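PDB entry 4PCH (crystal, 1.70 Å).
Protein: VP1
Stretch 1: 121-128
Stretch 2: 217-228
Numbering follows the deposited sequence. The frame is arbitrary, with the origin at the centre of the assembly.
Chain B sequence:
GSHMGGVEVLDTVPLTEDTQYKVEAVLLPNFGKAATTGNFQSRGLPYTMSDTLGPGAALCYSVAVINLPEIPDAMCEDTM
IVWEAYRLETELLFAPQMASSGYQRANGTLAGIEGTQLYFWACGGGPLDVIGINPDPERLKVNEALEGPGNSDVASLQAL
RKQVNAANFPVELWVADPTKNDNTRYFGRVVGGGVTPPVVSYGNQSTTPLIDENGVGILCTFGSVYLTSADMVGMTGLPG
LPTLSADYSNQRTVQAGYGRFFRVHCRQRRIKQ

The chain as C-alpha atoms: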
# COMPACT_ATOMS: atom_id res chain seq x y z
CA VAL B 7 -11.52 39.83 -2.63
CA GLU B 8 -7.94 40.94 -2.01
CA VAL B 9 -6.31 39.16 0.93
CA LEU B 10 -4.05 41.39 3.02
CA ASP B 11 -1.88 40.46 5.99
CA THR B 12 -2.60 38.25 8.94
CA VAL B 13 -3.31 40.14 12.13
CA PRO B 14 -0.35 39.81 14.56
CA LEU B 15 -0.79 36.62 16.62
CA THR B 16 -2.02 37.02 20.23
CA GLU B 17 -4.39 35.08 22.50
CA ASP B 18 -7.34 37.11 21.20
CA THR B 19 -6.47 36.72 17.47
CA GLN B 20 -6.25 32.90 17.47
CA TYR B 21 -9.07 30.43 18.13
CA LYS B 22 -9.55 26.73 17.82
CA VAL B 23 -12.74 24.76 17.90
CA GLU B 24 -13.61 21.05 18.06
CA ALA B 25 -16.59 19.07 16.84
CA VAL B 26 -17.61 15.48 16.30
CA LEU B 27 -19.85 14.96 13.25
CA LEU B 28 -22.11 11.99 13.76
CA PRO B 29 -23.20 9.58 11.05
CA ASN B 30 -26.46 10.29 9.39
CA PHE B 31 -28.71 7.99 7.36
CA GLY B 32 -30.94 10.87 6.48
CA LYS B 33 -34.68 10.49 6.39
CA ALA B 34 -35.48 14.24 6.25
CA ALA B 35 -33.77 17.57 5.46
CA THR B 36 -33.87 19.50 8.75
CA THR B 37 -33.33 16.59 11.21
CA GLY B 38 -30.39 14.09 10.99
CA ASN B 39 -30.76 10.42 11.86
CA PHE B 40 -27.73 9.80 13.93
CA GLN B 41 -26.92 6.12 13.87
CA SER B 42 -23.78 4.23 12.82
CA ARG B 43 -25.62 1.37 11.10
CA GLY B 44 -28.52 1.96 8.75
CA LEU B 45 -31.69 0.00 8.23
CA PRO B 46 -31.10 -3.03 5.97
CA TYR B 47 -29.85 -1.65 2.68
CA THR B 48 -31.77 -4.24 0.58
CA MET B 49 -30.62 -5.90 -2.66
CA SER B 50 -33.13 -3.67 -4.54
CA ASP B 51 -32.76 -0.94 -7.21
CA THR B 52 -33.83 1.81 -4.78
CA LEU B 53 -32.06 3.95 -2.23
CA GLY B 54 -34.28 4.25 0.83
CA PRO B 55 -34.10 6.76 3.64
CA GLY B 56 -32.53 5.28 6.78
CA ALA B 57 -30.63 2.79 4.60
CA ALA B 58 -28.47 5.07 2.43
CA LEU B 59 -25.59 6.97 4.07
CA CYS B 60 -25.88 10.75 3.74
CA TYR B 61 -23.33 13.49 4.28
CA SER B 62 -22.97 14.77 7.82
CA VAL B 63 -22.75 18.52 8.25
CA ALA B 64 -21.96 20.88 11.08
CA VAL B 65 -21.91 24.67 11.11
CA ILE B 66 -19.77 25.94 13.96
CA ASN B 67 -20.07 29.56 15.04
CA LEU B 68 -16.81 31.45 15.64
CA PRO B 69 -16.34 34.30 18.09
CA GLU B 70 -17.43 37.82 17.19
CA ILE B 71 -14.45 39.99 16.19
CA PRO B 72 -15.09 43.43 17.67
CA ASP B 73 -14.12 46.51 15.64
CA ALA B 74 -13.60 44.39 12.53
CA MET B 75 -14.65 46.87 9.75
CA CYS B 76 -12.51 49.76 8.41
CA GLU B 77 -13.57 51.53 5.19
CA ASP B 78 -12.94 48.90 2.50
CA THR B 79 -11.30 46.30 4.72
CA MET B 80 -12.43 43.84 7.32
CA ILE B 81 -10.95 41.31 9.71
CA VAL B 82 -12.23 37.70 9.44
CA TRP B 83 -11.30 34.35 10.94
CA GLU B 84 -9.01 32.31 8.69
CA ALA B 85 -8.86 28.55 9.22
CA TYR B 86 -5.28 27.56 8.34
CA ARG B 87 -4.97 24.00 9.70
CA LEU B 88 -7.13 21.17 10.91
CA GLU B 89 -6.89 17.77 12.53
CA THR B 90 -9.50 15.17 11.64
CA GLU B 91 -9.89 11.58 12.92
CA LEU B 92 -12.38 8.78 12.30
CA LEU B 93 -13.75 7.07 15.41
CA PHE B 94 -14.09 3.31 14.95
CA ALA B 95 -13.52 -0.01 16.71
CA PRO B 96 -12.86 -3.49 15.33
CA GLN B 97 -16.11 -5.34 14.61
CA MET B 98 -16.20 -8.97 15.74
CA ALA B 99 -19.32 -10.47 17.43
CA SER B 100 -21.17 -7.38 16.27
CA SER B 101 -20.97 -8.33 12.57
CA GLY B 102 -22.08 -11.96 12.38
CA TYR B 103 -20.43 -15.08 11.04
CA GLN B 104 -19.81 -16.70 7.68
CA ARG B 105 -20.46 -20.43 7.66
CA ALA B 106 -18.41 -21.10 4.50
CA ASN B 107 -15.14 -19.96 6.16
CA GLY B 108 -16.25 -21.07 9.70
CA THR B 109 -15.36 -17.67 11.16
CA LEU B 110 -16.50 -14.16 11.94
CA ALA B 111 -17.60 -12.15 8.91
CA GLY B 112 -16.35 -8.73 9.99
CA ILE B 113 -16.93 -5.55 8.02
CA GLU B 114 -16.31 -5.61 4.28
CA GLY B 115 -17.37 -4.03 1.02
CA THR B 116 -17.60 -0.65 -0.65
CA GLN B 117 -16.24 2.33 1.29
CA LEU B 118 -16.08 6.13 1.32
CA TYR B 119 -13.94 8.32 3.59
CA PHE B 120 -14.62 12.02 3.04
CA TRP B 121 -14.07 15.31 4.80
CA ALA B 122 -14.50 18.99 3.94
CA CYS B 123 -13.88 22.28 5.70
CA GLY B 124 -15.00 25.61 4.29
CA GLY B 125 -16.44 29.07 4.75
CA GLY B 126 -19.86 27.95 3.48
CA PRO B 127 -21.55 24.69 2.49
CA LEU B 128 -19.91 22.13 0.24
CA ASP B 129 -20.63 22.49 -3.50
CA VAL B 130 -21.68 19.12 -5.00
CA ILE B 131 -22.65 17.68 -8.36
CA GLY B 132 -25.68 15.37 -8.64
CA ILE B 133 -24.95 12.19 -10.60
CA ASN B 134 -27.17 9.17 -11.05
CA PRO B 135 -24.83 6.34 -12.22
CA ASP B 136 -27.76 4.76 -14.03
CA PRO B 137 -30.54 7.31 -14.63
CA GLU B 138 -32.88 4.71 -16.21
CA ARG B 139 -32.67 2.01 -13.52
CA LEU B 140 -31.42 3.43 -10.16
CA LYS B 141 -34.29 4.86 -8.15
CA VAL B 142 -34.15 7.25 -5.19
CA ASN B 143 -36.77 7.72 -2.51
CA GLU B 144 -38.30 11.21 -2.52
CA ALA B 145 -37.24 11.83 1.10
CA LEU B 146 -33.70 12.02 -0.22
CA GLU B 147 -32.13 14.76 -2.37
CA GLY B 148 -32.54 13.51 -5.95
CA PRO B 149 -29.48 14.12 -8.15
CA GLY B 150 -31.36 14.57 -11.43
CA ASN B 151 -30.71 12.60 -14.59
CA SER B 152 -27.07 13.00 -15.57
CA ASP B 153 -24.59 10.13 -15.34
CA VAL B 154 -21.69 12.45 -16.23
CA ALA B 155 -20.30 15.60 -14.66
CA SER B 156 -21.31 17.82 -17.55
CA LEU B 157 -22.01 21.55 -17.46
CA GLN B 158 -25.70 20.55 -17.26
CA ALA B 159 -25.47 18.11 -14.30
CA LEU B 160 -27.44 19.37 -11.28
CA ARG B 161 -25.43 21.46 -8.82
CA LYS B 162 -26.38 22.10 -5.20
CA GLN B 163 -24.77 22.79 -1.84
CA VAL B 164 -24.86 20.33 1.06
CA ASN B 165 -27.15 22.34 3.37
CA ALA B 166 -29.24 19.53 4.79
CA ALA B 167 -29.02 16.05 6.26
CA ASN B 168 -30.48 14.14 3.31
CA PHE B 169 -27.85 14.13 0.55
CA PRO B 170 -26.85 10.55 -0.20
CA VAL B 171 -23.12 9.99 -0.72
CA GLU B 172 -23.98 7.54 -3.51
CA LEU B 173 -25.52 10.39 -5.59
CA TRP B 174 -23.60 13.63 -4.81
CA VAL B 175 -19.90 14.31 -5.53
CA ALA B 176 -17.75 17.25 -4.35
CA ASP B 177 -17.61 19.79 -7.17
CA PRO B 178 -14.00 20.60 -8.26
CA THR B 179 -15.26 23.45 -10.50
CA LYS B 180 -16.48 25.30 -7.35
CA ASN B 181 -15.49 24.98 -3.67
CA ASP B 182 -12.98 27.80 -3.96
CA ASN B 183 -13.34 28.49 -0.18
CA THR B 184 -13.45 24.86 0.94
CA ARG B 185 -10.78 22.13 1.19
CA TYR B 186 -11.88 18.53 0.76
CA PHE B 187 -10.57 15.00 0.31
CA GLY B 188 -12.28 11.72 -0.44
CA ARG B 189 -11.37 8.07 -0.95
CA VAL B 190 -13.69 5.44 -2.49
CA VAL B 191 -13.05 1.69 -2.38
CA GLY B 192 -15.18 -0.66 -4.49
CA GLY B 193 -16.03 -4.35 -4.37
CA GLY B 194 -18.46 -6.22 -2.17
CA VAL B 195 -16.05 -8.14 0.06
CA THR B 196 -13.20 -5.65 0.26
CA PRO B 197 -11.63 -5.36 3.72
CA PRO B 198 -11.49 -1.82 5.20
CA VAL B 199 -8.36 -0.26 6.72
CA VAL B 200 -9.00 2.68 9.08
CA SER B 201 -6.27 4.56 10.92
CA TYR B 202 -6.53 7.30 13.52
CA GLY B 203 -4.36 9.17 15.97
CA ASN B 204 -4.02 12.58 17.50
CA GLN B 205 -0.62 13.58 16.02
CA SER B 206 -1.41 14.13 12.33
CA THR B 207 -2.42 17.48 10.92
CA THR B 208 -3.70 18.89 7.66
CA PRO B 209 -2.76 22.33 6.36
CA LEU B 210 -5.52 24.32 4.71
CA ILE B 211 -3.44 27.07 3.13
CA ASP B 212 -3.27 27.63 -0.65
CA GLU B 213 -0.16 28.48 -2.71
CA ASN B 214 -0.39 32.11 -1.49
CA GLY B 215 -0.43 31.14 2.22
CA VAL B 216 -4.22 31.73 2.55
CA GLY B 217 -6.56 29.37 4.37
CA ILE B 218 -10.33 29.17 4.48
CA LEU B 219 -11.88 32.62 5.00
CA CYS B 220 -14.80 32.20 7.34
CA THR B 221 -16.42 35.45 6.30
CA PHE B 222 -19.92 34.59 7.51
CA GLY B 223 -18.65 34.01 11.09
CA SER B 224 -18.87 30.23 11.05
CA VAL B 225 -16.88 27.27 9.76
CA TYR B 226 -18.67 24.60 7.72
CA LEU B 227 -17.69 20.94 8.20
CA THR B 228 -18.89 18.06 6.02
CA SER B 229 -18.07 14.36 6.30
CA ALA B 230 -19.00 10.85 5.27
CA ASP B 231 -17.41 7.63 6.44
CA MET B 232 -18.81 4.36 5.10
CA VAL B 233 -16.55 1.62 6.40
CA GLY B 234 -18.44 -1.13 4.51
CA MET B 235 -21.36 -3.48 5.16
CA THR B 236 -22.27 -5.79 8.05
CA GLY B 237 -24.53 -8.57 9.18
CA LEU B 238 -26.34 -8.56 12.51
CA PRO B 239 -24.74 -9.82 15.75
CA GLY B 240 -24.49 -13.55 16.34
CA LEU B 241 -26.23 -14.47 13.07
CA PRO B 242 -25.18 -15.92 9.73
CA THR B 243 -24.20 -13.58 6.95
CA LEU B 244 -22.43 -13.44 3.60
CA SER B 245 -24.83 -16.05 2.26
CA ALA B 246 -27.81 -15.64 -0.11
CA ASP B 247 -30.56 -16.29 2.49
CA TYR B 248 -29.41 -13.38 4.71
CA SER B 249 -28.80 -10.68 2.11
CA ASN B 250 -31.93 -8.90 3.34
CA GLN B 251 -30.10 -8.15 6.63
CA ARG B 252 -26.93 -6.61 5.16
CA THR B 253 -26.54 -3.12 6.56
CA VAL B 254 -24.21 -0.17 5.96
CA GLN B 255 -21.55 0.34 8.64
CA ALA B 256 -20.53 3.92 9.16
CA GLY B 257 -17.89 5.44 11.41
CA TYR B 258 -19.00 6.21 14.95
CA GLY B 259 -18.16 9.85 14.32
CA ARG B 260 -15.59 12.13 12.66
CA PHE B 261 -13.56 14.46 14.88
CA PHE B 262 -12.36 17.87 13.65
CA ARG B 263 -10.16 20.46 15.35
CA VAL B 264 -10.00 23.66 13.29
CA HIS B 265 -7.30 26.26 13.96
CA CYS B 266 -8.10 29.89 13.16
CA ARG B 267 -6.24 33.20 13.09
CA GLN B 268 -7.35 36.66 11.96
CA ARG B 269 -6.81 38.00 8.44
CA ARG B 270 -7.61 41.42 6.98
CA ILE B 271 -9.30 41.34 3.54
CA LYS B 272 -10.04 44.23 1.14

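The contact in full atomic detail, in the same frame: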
# COMPACT_ATOMS: atom_id res chain seq x y z
N TRP B 121 -13.90 14.14 3.94
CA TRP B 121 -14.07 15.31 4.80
C TRP B 121 -13.96 16.58 3.97
O TRP B 121 -13.31 16.62 2.90
CB TRP B 121 -13.05 15.31 5.97
CG TRP B 121 -11.64 15.39 5.53
CD1 TRP B 121 -10.75 14.34 5.42
CD2 TRP B 121 -10.91 16.57 5.15
NE1 TRP B 121 -9.55 14.81 4.96
CE2 TRP B 121 -9.62 16.17 4.78
CE3 TRP B 121 -11.25 17.93 5.05
CZ2 TRP B 121 -8.65 17.07 4.33
CZ3 TRP B 121 -10.29 18.83 4.62
CH2 TRP B 121 -8.99 18.39 4.25
N ALA B 122 -14.60 17.63 4.48
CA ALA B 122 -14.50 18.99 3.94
C ALA B 122 -14.60 20.01 5.05
O ALA B 122 -15.26 19.80 6.07
CB ALA B 122 -15.54 19.26 2.86
N CYS B 123 -13.88 21.12 4.83
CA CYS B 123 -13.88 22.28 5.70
C CYS B 123 -13.89 23.54 4.85
O CYS B 123 -13.03 23.73 3.98
CB CYS B 123 -12.62 22.25 6.58
SG CYS B 123 -12.46 23.66 7.68
N GLY B 124 -14.85 24.42 5.10
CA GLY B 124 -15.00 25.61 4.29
C GLY B 124 -15.72 26.76 4.98
O GLY B 124 -16.16 26.65 6.12
N GLY B 125 -15.80 27.87 4.26
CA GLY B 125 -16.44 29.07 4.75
C GLY B 125 -17.93 29.15 4.41
O GLY B 125 -18.58 30.14 4.72
N GLY B 126 -18.43 28.10 3.76
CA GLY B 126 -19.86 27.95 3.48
C GLY B 126 -20.07 26.49 3.12
O GLY B 126 -19.12 25.70 3.18
N PRO B 127 -21.29 26.12 2.76
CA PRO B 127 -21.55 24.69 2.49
C PRO B 127 -20.82 24.16 1.28
O PRO B 127 -20.51 24.90 0.36
CB PRO B 127 -23.07 24.62 2.25
CG PRO B 127 -23.60 25.97 2.44
CD PRO B 127 -22.51 26.94 2.77
N LEU B 128 -20.57 22.86 1.30
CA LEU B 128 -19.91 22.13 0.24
C LEU B 128 -20.69 22.16 -1.07
O LEU B 128 -21.86 21.81 -1.10
CB LEU B 128 -19.74 20.68 0.69
CG LEU B 128 -19.07 19.73 -0.31
CD1 LEU B 128 -17.59 20.02 -0.44
CD2 LEU B 128 -19.23 18.25 0.04
N GLY B 217 -5.67 30.45 3.99
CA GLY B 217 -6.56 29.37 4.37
C GLY B 217 -7.99 29.66 4.00
O GLY B 217 -8.26 30.48 3.14
N ILE B 218 -8.91 29.01 4.70
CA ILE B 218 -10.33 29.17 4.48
C ILE B 218 -10.76 30.47 5.17
O ILE B 218 -10.49 30.67 6.34
CB ILE B 218 -11.11 28.02 5.10
CG1 ILE B 218 -10.75 26.67 4.46
CG2 ILE B 218 -12.61 28.28 5.00
CD1 ILE B 218 -10.83 26.65 2.95
N LEU B 219 -11.44 31.33 4.44
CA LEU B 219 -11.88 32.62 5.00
C LEU B 219 -13.31 32.48 5.45
O LEU B 219 -14.23 32.33 4.62
CB LEU B 219 -11.71 33.72 3.97
CG LEU B 219 -10.29 33.92 3.43
CD1 LEU B 219 -10.33 34.90 2.28
CD2 LEU B 219 -9.33 34.38 4.52
N CYS B 220 -13.51 32.51 6.76
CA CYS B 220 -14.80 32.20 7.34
C CYS B 220 -15.58 33.50 7.47
O CYS B 220 -15.88 33.96 8.58
CB CYS B 220 -14.61 31.53 8.69
SG CYS B 220 -13.82 29.90 8.59
N THR B 221 -15.95 34.08 6.33
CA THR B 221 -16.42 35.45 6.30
C THR B 221 -17.81 35.63 6.87
O THR B 221 -18.20 36.75 7.19
CB THR B 221 -16.42 36.01 4.87
OG1 THR B 221 -17.32 35.27 4.07
CG2 THR B 221 -15.02 35.91 4.23
N PHE B 222 -18.56 34.53 6.96
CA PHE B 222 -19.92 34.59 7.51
C PHE B 222 -19.93 34.38 9.02
O PHE B 222 -21.01 34.34 9.60
CB PHE B 222 -20.84 33.53 6.87
CG PHE B 222 -20.94 33.61 5.37
CD1 PHE B 222 -20.79 34.79 4.68
CD2 PHE B 222 -21.24 32.46 4.64
CE1 PHE B 222 -20.91 34.84 3.30
CE2 PHE B 222 -21.38 32.51 3.27
CZ PHE B 222 -21.21 33.68 2.61
N GLY B 223 -18.76 34.18 9.63
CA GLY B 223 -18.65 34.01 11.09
C GLY B 223 -18.79 32.59 11.61
O GLY B 223 -18.90 32.37 12.83
N SER B 224 -18.79 31.62 10.70
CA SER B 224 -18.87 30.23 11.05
C SER B 224 -17.95 29.44 10.14
O SER B 224 -17.62 29.90 9.06
CB SER B 224 -20.29 29.67 10.81
OG SER B 224 -21.27 30.30 11.58
N VAL B 225 -17.61 28.23 10.58
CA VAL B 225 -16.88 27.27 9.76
C VAL B 225 -17.82 26.10 9.47
O VAL B 225 -18.59 25.68 10.33
CB VAL B 225 -15.55 26.85 10.40
CG1 VAL B 225 -15.73 26.17 11.73
CG2 VAL B 225 -14.75 25.95 9.46
N TYR B 226 -17.74 25.59 8.24
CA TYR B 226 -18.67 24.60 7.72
C TYR B 226 -17.87 23.32 7.56
O TYR B 226 -16.82 23.34 6.89
CB TYR B 226 -19.23 25.03 6.36
CG TYR B 226 -20.17 26.23 6.47
CD1 TYR B 226 -19.67 27.47 6.81
CD2 TYR B 226 -21.53 26.10 6.26
CE1 TYR B 226 -20.51 28.56 6.94
CE2 TYR B 226 -22.38 27.18 6.38
CZ TYR B 226 -21.86 28.42 6.73
OH TYR B 226 -22.65 29.52 6.87
N LEU B 227 -18.32 22.27 8.24
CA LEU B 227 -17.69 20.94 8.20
C LEU B 227 -18.63 19.97 7.55
O LEU B 227 -19.83 20.00 7.81
CB LEU B 227 -17.39 20.46 9.62
CG LEU B 227 -16.44 21.39 10.40
CD1 LEU B 227 -16.31 20.89 11.82
CD2 LEU B 227 -15.09 21.54 9.71
N THR B 228 -18.08 19.08 6.72
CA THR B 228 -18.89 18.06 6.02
C THR B 228 -18.09 16.76 6.08
O THR B 228 -16.88 16.79 5.99
CB THR B 228 -19.18 18.46 4.56
OG1 THR B 228 -19.67 19.80 4.50
CG2 THR B 228 -20.22 17.53 3.93
O HOH W 1 -17.96 31.61 6.97
O HOH W 2 -17.55 32.41 3.40
O HOH W 3 -21.63 21.39 3.66

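Stretches 121-128 and 217-228 lie far apart in sequence but pack closely, burying 649 Å² between them. Strand 121-124 runs antiparallel to strand 224-228, their N-to-C directions 169° apart and their axes approaching to 4.7 Å. Beyond Gly-124 the first stretch leaves the strand, and many of its contacts are with the turn and the aromatic side chains of the second.

Trp-121 contributes mainly through its backbone. Its CA lies 3.4 Å from Thr-228 O in a CA-H...O contact, while the end of the indole leads away from stretch 2. At Ala-122 the strands form a hydrogen-bonded pair: Ala-122 N donates to Thr-228 O (2.9 Å), and Thr-228 N donates to Ala-122 O (3.0 Å). The two side chains share one face of the sheet, with Ala-122 CB 4.1 Å from Thr-228 CB. Ala-122 O also receives a CA-H...O contact from Leu-227 CA at 3.4 Å.

Cys-123 faces Leu-227 in the intervening non-hydrogen-bonded pair. Here the backbones meet through Cys-123 CA and Tyr-226 O, 3.3 Å apart. The alternation of the strand turns the Cys-123 side chain to the face opposite Ala-122, where the t rotamer places SG among apolar groups, 3.7 Å from Val-225 CG2 and 3.9 Å from Leu-227 CD2.

Gly-124 closes the ladder with a second hydrogen-bonded pair, its N donating to Tyr-226 O (2.9 Å) and its O accepting from Tyr-226 N (2.8 Å). Ile-218 points toward this part of stretch 1, bringing CG2 within 3.5 Å of Gly-124 C and 3.3 Å of Gly-125 N.

The chain is tightly enclosed at Gly-125, where an ideal CB would lie only 2.6 Å from Leu-219 O, a clash; the absence of a side chain therefore suits this close passage. Gly-125 O looks toward the type I turn from Cys-220 to Gly-223 and is served by two waters. Water 1 donates to Gly-125 O (2.8 Å) and Ser-224 O (2.7 Å) and accepts from Phe-222 N (3.0 Å), tying the loop to both the turn and the start of the following strand. Water 2 also donates to Gly-125 O (2.8 Å) and is hydrogen-bonded to Thr-221 OG1 (2.9 Å). Gly-125 O is also 3.5 Å from Phe-222 CD2 and 3.3 Å from Tyr-226 CE1.

Gly-126 crosses the face of the Tyr-226 ring. Its CA sits 3.4 Å from the centroid of that ring and 13° off the normal, a CH-pi geometry that sets a backbone C-H against the aromatic electrons. Pro-127 extends the apolar contact with the ring, its CD 3.6 Å from Tyr-226 CE2.

At Leu-128, a water bridge returns to Thr-228: water 3 accepts from Leu-128 N (3.0 Å) and is hydrogen-bonded to Thr-228 OG1 (2.7 Å). Leu-128 CB approaches that hydroxyl oxygen, Thr-228 OG1, to 3.9 Å.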